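Side-chain contact in uncharacterized protein ScGH5_18 (Streptomyces cattleya, PDB 7LR8), which is a family GH5 glycoside hydrolase that binds the Manβ1-4GlcNAc disaccharide and probably cleaves this linkage during N-glycan breakdown: residues B[36-41]-B[78-83]. The protein carries 1 engineered substitution. Numbering follows the deposited sequence.
Sequences DAVRAD and AALTDA. With SO4 (sulfate ion), chain I.
V38 and R39 of helix 35-46 meet L80 and A83 of helix 71-86, two neighbouring outer helices of the (β/α)8 barrel expected of a GH5 enzyme, each following a strand of the parallel barrel sheet. The contact is apolar and small, with no hydrogen bond from one helix to the other. V38 points at the opposite helix, and its CG1 branch, anti to the backbone N (chi1 166°), reaches CG of L80 at 4.0 Å. The two side chains cross at about a right angle, and the valine methyl meets the leucine at its branch point. V38 also leans on Y20, which joins this buried pair to the loop after strand 15-19.

One residue on, R39 uses its aliphatic part: CG passes A83 CB at 4.1 Å, and the small alanine is consistent with the close approach of the helices here, 6.2 Å between the CA atoms of R39 and A83. From CG the chain runs extended to NE and carries the guanidinium beyond the apolar patch. There NH1 meets D36 OD1, one turn back on its own helix, in a 2.9 Å salt bridge; OD1 lies near the guanidinium plane, while NH1 reaches its syn side from well out of the carboxylate plane, in a bent bond. Cutting R39 back to alanine would probably leave D36 without this charged mate and A83 CB without the cover of the arginine CG. A sulfate ion, probably from the crystallisation liquor, sits at the guanidinium edge. NH1 makes only long, weak hydrogen bonds to it, whereas NH2 gives O4 a nearly straight hydrogen bond of 2.6 Å (N-H...O 168°).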
ATOM      1  N   ASP B  36      15.859   5.087 -20.589  1.00 24.31           N
ATOM      2  CA  ASP B  36      16.789   6.151 -20.957  1.00 25.80           C
ATOM      3  C   ASP B  36      17.067   7.072 -19.777  1.00 23.28           C
ATOM      4  O   ASP B  36      18.192   7.571 -19.624  1.00 24.28           O
ATOM      5  CB  ASP B  36      16.244   6.943 -22.140  1.00 33.89           C
ATOM      6  CG  ASP B  36      16.360   6.178 -23.445  1.00 38.20           C
ATOM      7  OD1 ASP B  36      17.291   5.357 -23.564  1.00 37.76           O
ATOM      8  OD2 ASP B  36      15.513   6.385 -24.337  1.00 44.36           O
ATOM      9  N   ALA B  37      16.053   7.313 -18.934  1.00 25.00           N
ATOM     10  CA  ALA B  37      16.271   8.092 -17.719  1.00 23.88           C
ATOM     11  C   ALA B  37      17.161   7.338 -16.739  1.00 20.76           C
ATOM     12  O   ALA B  37      18.021   7.937 -16.083  1.00 22.79           O
ATOM     13  CB  ALA B  37      14.932   8.452 -17.069  1.00 23.09           C
ATOM     14  N   VAL B  38      16.978   6.023 -16.637  1.00 20.47           N
ATOM     15  CA  VAL B  38      17.867   5.215 -15.808  1.00 21.09           C
ATOM     16  C   VAL B  38      19.294   5.256 -16.350  1.00 21.87           C
ATOM     17  O   VAL B  38      20.262   5.391 -15.590  1.00 22.54           O
ATOM     18  CB  VAL B  38      17.324   3.777 -15.722  1.00 20.75           C
ATOM     19  CG1 VAL B  38      18.378   2.839 -15.171  1.00 24.97           C
ATOM     20  CG2 VAL B  38      16.053   3.754 -14.871  1.00 23.52           C
ATOM     21  N   ARG B  39      19.447   5.154 -17.672  1.00 22.68           N
ATOM     22  CA  ARG B  39      20.781   5.202 -18.271  1.00 24.05           C
ATOM     23  C   ARG B  39      21.475   6.531 -17.984  1.00 25.60           C
ATOM     24  O   ARG B  39      22.667   6.562 -17.648  1.00 24.51           O
ATOM     25  CB  ARG B  39      20.682   4.967 -19.774  1.00 23.09           C
ATOM     26  CG  ARG B  39      20.447   3.513 -20.181  1.00 23.27           C
ATOM     27  CD  ARG B  39      19.922   3.463 -21.612  1.00 29.67           C
ATOM     28  NE  ARG B  39      19.880   2.107 -22.157  1.00 33.90           N
ATOM     29  CZ  ARG B  39      18.971   1.689 -23.029  1.00 36.84           C
ATOM     30  NH1 ARG B  39      18.015   2.516 -23.439  1.00 32.53           N
ATOM     31  NH2 ARG B  39      19.005   0.441 -23.482  1.00 34.52           N
ATOM     32  N   ALA B  40      20.750   7.644 -18.119  1.00 26.64           N
ATOM     33  CA  ALA B  40      21.348   8.947 -17.834  1.00 25.56           C
ATOM     34  C   ALA B  40      21.724   9.066 -16.362  1.00 21.29           C
ATOM     35  O   ALA B  40      22.778   9.621 -16.026  1.00 24.02           O
ATOM     36  CB  ALA B  40      20.385  10.060 -18.240  1.00 26.27           C
ATOM     37  N   ASP B  41      20.862   8.554 -15.468  1.00 22.34           N
ATOM     38  CA  ASP B  41      21.188   8.490 -14.045  1.00 21.92           C
ATOM     39  C   ASP B  41      22.483   7.725 -13.815  1.00 23.98           C
ATOM     40  O   ASP B  41      23.398   8.210 -13.130  1.00 21.75           O
ATOM     41  CB  ASP B  41      20.054   7.809 -13.268  1.00 20.21           C
ATOM     42  CG  ASP B  41      18.862   8.722 -13.005  1.00 21.30           C
ATOM     43  OD1 ASP B  41      18.929   9.936 -13.303  1.00 21.86           O
ATOM     44  OD2 ASP B  41      17.856   8.200 -12.471  1.00 22.37           O
ATOM     45  N   ALA B  78      15.748  -6.464 -14.626  1.00 20.47           N
ATOM     46  CA  ALA B  78      16.851  -6.997 -15.425  1.00 18.59           C
ATOM     47  C   ALA B  78      17.401  -5.939 -16.375  1.00 21.27           C
ATOM     48  O   ALA B  78      18.619  -5.844 -16.567  1.00 24.32           O
ATOM     49  CB  ALA B  78      16.394  -8.241 -16.202  1.00 20.60           C
ATOM     50  N   ALA B  79      16.518  -5.133 -16.976  1.00 23.55           N
ATOM     51  CA  ALA B  79      16.972  -4.075 -17.877  1.00 23.38           C
ATOM     52  C   ALA B  79      17.792  -3.038 -17.124  1.00 20.68           C
ATOM     53  O   ALA B  79      18.804  -2.542 -17.640  1.00 21.36           O
ATOM     54  CB  ALA B  79      15.777  -3.415 -18.567  1.00 23.86           C
ATOM     55  N   LEU B  80      17.376  -2.704 -15.908  1.00 20.96           N
ATOM     56  CA  LEU B  80      18.178  -1.821 -15.071  1.00 17.72           C
ATOM     57  C   LEU B  80      19.526  -2.451 -14.761  1.00 22.61           C
ATOM     58  O   LEU B  80      20.558  -1.771 -14.773  1.00 20.50           O
ATOM     59  CB  LEU B  80      17.416  -1.504 -13.786  1.00 20.01           C
ATOM     60  CG  LEU B  80      17.950  -0.429 -12.841  1.00 24.39           C
ATOM     61  CD1 LEU B  80      16.800   0.003 -11.936  1.00 22.66           C
ATOM     62  CD2 LEU B  80      19.125  -0.909 -12.007  1.00 26.24           C
ATOM     63  N   THR B  81      19.535  -3.750 -14.465  1.00 19.84           N
ATOM     64  CA  THR B  81      20.787  -4.412 -14.127  1.00 18.88           C
ATOM     65  C   THR B  81      21.730  -4.432 -15.325  1.00 22.56           C
ATOM     66  O   THR B  81      22.950  -4.249 -15.177  1.00 23.74           O
ATOM     67  CB  THR B  81      20.481  -5.829 -13.615  1.00 19.47           C
ATOM     68  OG1 THR B  81      19.658  -5.727 -12.441  1.00 21.78           O
ATOM     69  CG2 THR B  81      21.764  -6.562 -13.262  1.00 22.75           C
ATOM     70  N   ASP B  82      21.181  -4.604 -16.529  1.00 22.16           N
ATOM     71  CA  ASP B  82      22.012  -4.574 -17.723  1.00 20.99           C
ATOM     72  C   ASP B  82      22.550  -3.173 -17.981  1.00 23.38           C
ATOM     73  O   ASP B  82      23.718  -3.011 -18.357  1.00 26.24           O
ATOM     74  CB  ASP B  82      21.220  -5.068 -18.932  1.00 24.98           C
ATOM     75  CG  ASP B  82      20.983  -6.562 -18.906  1.00 30.02           C
ATOM     76  OD1 ASP B  82      21.708  -7.271 -18.176  1.00 27.00           O
ATOM     77  OD2 ASP B  82      20.062  -7.016 -19.620  1.00 31.45           O
ATOM     78  N   ALA B  83      21.713  -2.147 -17.798  1.00 20.53           N
ATOM     79  CA  ALA B  83      22.198  -0.779 -17.975  1.00 23.41           C
ATOM     80  C   ALA B  83      23.334  -0.481 -17.005  1.00 26.67           C
ATOM     81  O   ALA B  83      24.315   0.197 -17.360  1.00 24.99           O
ATOM     82  CB  ALA B  83      21.046   0.216 -17.792  1.00 24.89           C
TER
HETATM   83  S   SO4 I 604      17.048   0.441 -26.674  1.00 65.11           S
HETATM   84  O1  SO4 I 604      15.707   0.135 -27.167  1.00 71.49           O
HETATM   85  O2  SO4 I 604      18.038  -0.215 -27.523  1.00 68.19           O
HETATM   86  O3  SO4 I 604      17.261   1.884 -26.705  1.00 69.30           O
HETATM   87  O4  SO4 I 604      17.178  -0.041 -25.302  1.00 62.47           O